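PDB 6RBN: Afp2 from Serratia entomophila, which probably helps build the contractile sheath around the inner tube of the anti-feeding prophage, a phage-tail-like injection system held here in its extended state. Local coordinates for residues P62-F67 against S167-P172; T69-W74 against G80-V85; A177-T182 against Q197-V202. All coordinates share one frame; numbering follows the deposited sequence.

Contact 1 of 3, residues P62-F67 against S167-P172; sequences PLEDAF and SGAAVP
E64 lies beside A169, and A66 beside P172, at the two points where 62-67 meets 167-172. The CB of E64 stays back from A169. With chi1 at -164°, CG is swung opposite the backbone N, and this brings it to 3.8 Å from the CB of A169, methylene against methyl. From there the chain runs straight on, and the carboxylate leaves the alanine behind: E64 CD and A169 CB are already 4.8 Å apart. The aliphatic stem makes the touch, then, and the charged end lies at an exposed edge of the fold. A169 points its methyl at E64 and is itself buried; it also touches T69 of helix 66-75.

Two lead-ins to helices meet here: 62-67 runs into the start of helix 66-75, while 167-172, from the subtilisin-like region of the sheath protein, leads from strand 156-157 into helix 173-187. The second point of contact sits just where those helices begin. P172 presents the CG corner of its ring, which lies 3.8 Å from A66 CB and 3.6 Å from A66 O, while P172 CD is 3.7 Å from that same oxygen. The oxygen also accepts a hydrogen bond from S70 OG, one turn along. Beside it, A66 N donates to D65 OD1 at 2.7 Å, the N-H coming from above the carboxylate plane.

Contact 2 of 3, residues T69-W74 against G80-V85; sequences TSLSLW and GKCYLV
L71, W74 and C82 do most of the work between helix 69-74 and the strand that 80-85 enters. L71 reaches over with both methyls, and they part company: CD2 sits 3.6 Å from C82 SG, while CD1 lies 3.7 Å from L84 CG and is close to both L84 methyls as well. The two leucine side chains cross obliquely. C82 turns its sulfur into the crowded position between backbone N and carbonyl carbon (chi1 62°), and from there SG touches the leucine methyl and also comes near the indole, 4.7 Å from the centroid of the W74 five-membered ring. It stands 40° off the ring normal, an oblique sulfur-aromatic contact.

W74 comes in one turn further along the helix, with CG opposite its own backbone N (chi1 172°). Its pyrrole edge faces the backbone of G80: NE1 has G80 O near the ring plane at 3.6 Å, a long polar approach, with G80 N about as close.

In the fold this is a helix laid on the face of the mixed sheet, running antiparallel to strand 82-85 with the axes 11.1 Å apart. The neighbouring strand 30-34 completes the floor through F32, which meets W74 edge-to-face and also touches L71.

All five touching residues are buried. Methyls, thiol and indole face one another, so the helix is held to the sheet chiefly by dispersion and the exclusion of water, and the polar edge of W74 adds at most a weak electrostatic term.

Contact 3 of 3, residues A177-T182 against Q197-V202; sequences AAASIT and QAVNGV
Q197 meets S180 through its stem, while its flat amide turns away from helix 177-182 and lays neither face on it. The stem leaves CB with CG opposite the backbone N and then bends at chi2 (66°), which carries the amide toward Q183, where NE2 makes a weak hydrogen bond. What the helix receives is methylene: Q197 CB and CG each lie 4.2 Å from S180 O, and Q197 CB is 4.3 Å from S180 CB. That same carbonyl oxygen accepts a hydrogen bond from T184 OG1.

Two helix carbonyls take side-chain hydroxyls. A177 O has two donors on the same face of its plane, the backbone N of I181 and S180 OG, the latter at 3.0 Å and 36° out of the plane. A178 O, by contrast, receives T182 OG1 in the carbonyl plane.

The other touch is apolar. V199 puts CG2 opposite its backbone N, bringing that methyl to 4.0 Å from A179 CB; L73 and H77 gather round the same pair. The loop 197-202 thus returns to pack against the helix that precedes it, 173-187, in the subtilisin-like region.

S180 OG is turned back to A177 O, with a weak second bond to P194 O, so what the helix offers Q197 is its CB and a carbonyl oxygen already bonded to T184. The contact probably rests mainly on van der Waals packing.

Helix 66-75 is common to contacts 1 and 2, whose centres are 12 Å apart; contact 2 falls within the chain span that contact 1 brackets. They join directly through T69, whose OG1 lies 3.1 Å from A170 O, a probable hydrogen bond. Contact 3 comes later in sequence, its centre 13 Å from that of contact 2. There helices 66-75 and 173-187 pack side by side: L73 CD1 is 3.7 Å from A179 CB, and W74 lies against T182. Contacts 1 and 3, about 16 Å apart between centres, meet more lightly, V171 CG2 to V202 CG2 at 4.2 Å. Helix 66-75 thus packs against the sheet through contact 2 and against loop 167-172 through contact 1.

Contact 1 of 3, residues P62-F67 against S167-P172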
# COMPACT_ATOMS: atom_id res chain seq x y z
N PRO C 62 21.70 -30.64 100.76
CA PRO C 62 23.01 -30.01 100.52
C PRO C 62 24.18 -30.88 100.93
O PRO C 62 24.37 -31.16 102.12
CB PRO C 62 22.94 -28.73 101.37
CG PRO C 62 21.49 -28.47 101.53
CD PRO C 62 20.85 -29.81 101.63
N LEU C 63 24.96 -31.33 99.95
CA LEU C 63 26.12 -32.16 100.20
C LEU C 63 27.35 -31.28 100.40
O LEU C 63 27.26 -30.05 100.48
CB LEU C 63 26.31 -33.14 99.04
CG LEU C 63 25.20 -34.16 98.85
CD1 LEU C 63 25.43 -34.96 97.58
CD2 LEU C 63 25.11 -35.08 100.05
N GLU C 64 28.52 -31.91 100.49
CA GLU C 64 29.77 -31.19 100.66
C GLU C 64 30.77 -31.57 99.57
O GLU C 64 31.81 -30.91 99.45
CB GLU C 64 30.34 -31.48 102.06
CG GLU C 64 31.43 -30.53 102.57
CD GLU C 64 31.92 -30.88 103.95
OE1 GLU C 64 31.43 -31.87 104.53
OE2 GLU C 64 32.79 -30.15 104.47
N ASP C 65 30.46 -32.57 98.75
CA ASP C 65 31.37 -33.10 97.76
C ASP C 65 31.58 -32.09 96.63
O ASP C 65 30.83 -31.13 96.47
CB ASP C 65 30.82 -34.43 97.22
CG ASP C 65 31.89 -35.29 96.58
OD1 ASP C 65 33.06 -34.85 96.50
OD2 ASP C 65 31.57 -36.42 96.16
N ALA C 66 32.64 -32.31 95.85
CA ALA C 66 33.14 -31.30 94.92
C ALA C 66 32.23 -31.07 93.73
O ALA C 66 32.32 -30.00 93.11
CB ALA C 66 34.53 -31.70 94.43
N PHE C 67 31.36 -32.02 93.39
CA PHE C 67 30.45 -31.77 92.28
C PHE C 67 29.28 -30.90 92.71
O PHE C 67 28.72 -30.16 91.89
CB PHE C 67 29.94 -33.09 91.68
CG PHE C 67 28.98 -33.85 92.56
CD1 PHE C 67 29.44 -34.69 93.55
CD2 PHE C 67 27.61 -33.76 92.35
CE1 PHE C 67 28.56 -35.39 94.35
CE2 PHE C 67 26.72 -34.45 93.14
CZ PHE C 67 27.20 -35.27 94.14
N SER C 167 28.94 -21.79 103.31
CA SER C 167 28.43 -22.88 104.11
C SER C 167 29.53 -23.77 104.67
O SER C 167 29.24 -24.83 105.24
CB SER C 167 27.45 -23.73 103.30
OG SER C 167 28.11 -24.41 102.25
N GLY C 168 30.79 -23.37 104.52
CA GLY C 168 31.92 -24.11 105.03
C GLY C 168 32.57 -25.05 104.03
O GLY C 168 33.72 -25.44 104.24
N ALA C 169 31.88 -25.40 102.95
CA ALA C 169 32.38 -26.39 102.02
C ALA C 169 33.42 -25.78 101.08
O ALA C 169 33.60 -24.56 101.01
CB ALA C 169 31.22 -26.99 101.23
N ALA C 170 34.10 -26.65 100.34
CA ALA C 170 35.22 -26.26 99.49
C ALA C 170 34.79 -26.32 98.03
O ALA C 170 34.47 -27.40 97.52
CB ALA C 170 36.42 -27.17 99.72
N VAL C 171 34.80 -25.17 97.37
CA VAL C 171 34.49 -25.11 95.94
C VAL C 171 35.77 -25.36 95.15
O VAL C 171 36.81 -24.77 95.48
CB VAL C 171 33.88 -23.76 95.58
CG1 VAL C 171 33.68 -23.63 94.08
CG2 VAL C 171 32.57 -23.60 96.26
N PRO C 172 35.76 -26.25 94.16
CA PRO C 172 36.89 -26.39 93.26
C PRO C 172 37.11 -25.11 92.47
O PRO C 172 36.14 -24.48 92.01
CB PRO C 172 36.49 -27.54 92.34
CG PRO C 172 35.50 -28.30 93.12
CD PRO C 172 34.75 -27.29 93.92

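Contact 2 of 3, residues T69-W74 against G80-V85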
# COMPACT_ATOMS: atom_id res chain seq x y z
N THR C 69 29.26 -28.45 95.17
CA THR C 69 29.67 -27.06 95.36
C THR C 69 30.05 -26.39 94.06
O THR C 69 30.03 -25.16 93.98
CB THR C 69 30.84 -26.98 96.34
OG1 THR C 69 31.96 -27.68 95.79
CG2 THR C 69 30.46 -27.63 97.65
N SER C 70 30.39 -27.17 93.03
CA SER C 70 30.65 -26.59 91.72
C SER C 70 29.36 -26.16 91.05
O SER C 70 29.30 -25.09 90.44
CB SER C 70 31.40 -27.59 90.85
OG SER C 70 32.66 -27.89 91.40
N LEU C 71 28.32 -26.97 91.16
CA LEU C 71 27.04 -26.66 90.54
C LEU C 71 26.25 -25.62 91.32
O LEU C 71 25.56 -24.81 90.71
CB LEU C 71 26.23 -27.93 90.37
CG LEU C 71 26.82 -28.77 89.25
CD1 LEU C 71 26.26 -30.14 89.26
CD2 LEU C 71 26.43 -28.10 87.98
N SER C 72 26.33 -25.64 92.65
CA SER C 72 25.65 -24.62 93.44
C SER C 72 26.26 -23.24 93.22
O SER C 72 25.56 -22.24 93.30
CB SER C 72 25.69 -24.99 94.92
OG SER C 72 27.02 -24.96 95.40
N LEU C 73 27.56 -23.19 92.93
CA LEU C 73 28.22 -21.95 92.56
C LEU C 73 27.99 -21.60 91.10
O LEU C 73 28.11 -20.43 90.72
CB LEU C 73 29.71 -22.07 92.89
CG LEU C 73 30.69 -20.91 93.07
CD1 LEU C 73 31.24 -20.39 91.77
CD2 LEU C 73 30.03 -19.79 93.86
N TRP C 74 27.65 -22.59 90.27
CA TRP C 74 27.30 -22.34 88.88
C TRP C 74 25.95 -21.66 88.75
O TRP C 74 25.82 -20.63 88.08
CB TRP C 74 27.29 -23.66 88.09
CG TRP C 74 26.77 -23.52 86.70
CD1 TRP C 74 25.53 -23.87 86.25
CD2 TRP C 74 27.47 -22.99 85.57
NE1 TRP C 74 25.41 -23.59 84.92
CE2 TRP C 74 26.59 -23.05 84.47
CE3 TRP C 74 28.75 -22.47 85.38
CZ2 TRP C 74 26.95 -22.60 83.21
CZ3 TRP C 74 29.11 -22.05 84.12
CH2 TRP C 74 28.21 -22.11 83.06
N GLY C 80 23.21 -21.81 82.60
CA GLY C 80 22.17 -22.47 81.83
C GLY C 80 22.22 -23.97 81.99
O GLY C 80 22.42 -24.47 83.10
N LYS C 81 22.05 -24.70 80.90
CA LYS C 81 22.13 -26.14 80.98
C LYS C 81 23.58 -26.58 81.11
O LYS C 81 24.50 -25.91 80.63
CB LYS C 81 21.46 -26.80 79.76
CG LYS C 81 22.15 -26.58 78.44
CD LYS C 81 21.35 -27.21 77.32
CE LYS C 81 21.40 -28.72 77.41
NZ LYS C 81 20.69 -29.37 76.27
N CYS C 82 23.78 -27.69 81.80
CA CYS C 82 25.11 -28.18 82.12
C CYS C 82 25.01 -29.68 82.36
O CYS C 82 23.93 -30.22 82.58
CB CYS C 82 25.68 -27.47 83.34
SG CYS C 82 24.70 -27.74 84.81
N TYR C 83 26.16 -30.34 82.29
CA TYR C 83 26.23 -31.79 82.25
C TYR C 83 27.10 -32.30 83.38
O TYR C 83 28.22 -31.82 83.58
CB TYR C 83 26.81 -32.26 80.91
CG TYR C 83 25.96 -31.96 79.69
CD1 TYR C 83 24.59 -31.78 79.78
CD2 TYR C 83 26.54 -31.81 78.44
CE1 TYR C 83 23.83 -31.49 78.67
CE2 TYR C 83 25.79 -31.52 77.33
CZ TYR C 83 24.43 -31.36 77.44
OH TYR C 83 23.67 -31.08 76.34
N LEU C 84 26.59 -33.27 84.14
CA LEU C 84 27.41 -34.08 85.04
C LEU C 84 27.80 -35.37 84.33
O LEU C 84 26.95 -36.23 84.09
CB LEU C 84 26.70 -34.40 86.34
CG LEU C 84 26.69 -33.34 87.42
CD1 LEU C 84 25.90 -33.83 88.62
CD2 LEU C 84 28.12 -33.03 87.81
N VAL C 85 29.08 -35.50 84.01
CA VAL C 85 29.62 -36.69 83.38
C VAL C 85 30.74 -37.20 84.27
O VAL C 85 31.58 -36.42 84.72
CB VAL C 85 30.14 -36.38 81.96
CG1 VAL C 85 30.68 -37.63 81.31
CG2 VAL C 85 29.04 -35.77 81.11

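Contact 3 of 3, residues A177-T182 against Q197-V202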
# COMPACT_ATOMS: atom_id res chain seq x y z
N ALA C 177 36.27 -20.15 88.23
CA ALA C 177 36.57 -19.62 86.91
C ALA C 177 35.40 -19.80 85.95
O ALA C 177 35.19 -18.96 85.08
CB ALA C 177 37.81 -20.30 86.34
N ALA C 178 34.64 -20.88 86.10
CA ALA C 178 33.51 -21.14 85.21
C ALA C 178 32.34 -20.21 85.47
O ALA C 178 31.54 -19.98 84.56
CB ALA C 178 33.06 -22.59 85.32
N ALA C 179 32.22 -19.66 86.68
CA ALA C 179 31.16 -18.72 86.99
C ALA C 179 31.51 -17.29 86.62
O ALA C 179 30.60 -16.47 86.46
CB ALA C 179 30.82 -18.78 88.48
N SER C 180 32.79 -16.96 86.50
CA SER C 180 33.17 -15.67 85.97
C SER C 180 33.12 -15.65 84.45
O SER C 180 33.03 -14.57 83.86
CB SER C 180 34.57 -15.28 86.44
OG SER C 180 35.55 -16.15 85.91
N ILE C 181 33.19 -16.81 83.80
CA ILE C 181 33.03 -16.89 82.35
C ILE C 181 31.58 -16.62 81.96
O ILE C 181 31.32 -15.96 80.94
CB ILE C 181 33.54 -18.25 81.85
CG1 ILE C 181 35.07 -18.29 81.90
CG2 ILE C 181 33.09 -18.58 80.45
CD1 ILE C 181 35.64 -19.65 81.62
N THR C 182 30.63 -17.07 82.77
CA THR C 182 29.21 -16.87 82.48
C THR C 182 28.83 -15.40 82.52
O THR C 182 28.15 -14.90 81.61
CB THR C 182 28.36 -17.65 83.48
OG1 THR C 182 28.77 -19.02 83.46
CG2 THR C 182 26.90 -17.58 83.11
N GLN C 197 35.74 -9.84 86.67
CA GLN C 197 34.37 -10.11 87.06
C GLN C 197 34.35 -10.67 88.47
O GLN C 197 35.12 -11.58 88.80
CB GLN C 197 33.72 -11.09 86.09
CG GLN C 197 32.27 -11.33 86.37
CD GLN C 197 31.44 -10.10 86.13
OE1 GLN C 197 31.64 -9.37 85.16
NE2 GLN C 197 30.49 -9.84 87.03
N ALA C 198 33.49 -10.11 89.32
CA ALA C 198 33.42 -10.48 90.72
C ALA C 198 32.45 -11.64 90.89
O ALA C 198 31.25 -11.50 90.65
CB ALA C 198 33.00 -9.29 91.57
N VAL C 199 32.96 -12.79 91.31
CA VAL C 199 32.13 -13.93 91.67
C VAL C 199 31.74 -13.77 93.13
O VAL C 199 32.53 -13.30 93.96
CB VAL C 199 32.85 -15.26 91.35
CG1 VAL C 199 34.11 -15.44 92.15
CG2 VAL C 199 31.95 -16.45 91.54
N ASN C 200 30.50 -14.10 93.46
CA ASN C 200 29.92 -13.81 94.76
C ASN C 200 29.68 -15.09 95.54
O ASN C 200 29.50 -16.17 94.97
CB ASN C 200 28.61 -13.04 94.63
CG ASN C 200 28.82 -11.62 94.16
OD1 ASN C 200 29.73 -10.93 94.62
ND2 ASN C 200 27.97 -11.17 93.24
N GLY C 201 29.67 -14.96 96.87
CA GLY C 201 29.37 -16.06 97.75
C GLY C 201 30.53 -16.99 98.04
O GLY C 201 30.36 -17.91 98.85
N VAL C 202 31.69 -16.76 97.45
CA VAL C 202 32.85 -17.62 97.65
C VAL C 202 34.04 -16.73 97.99
O VAL C 202 34.09 -15.56 97.58
CB VAL C 202 33.10 -18.52 96.41
CG1 VAL C 202 33.57 -17.71 95.21
CG2 VAL C 202 34.05 -19.67 96.72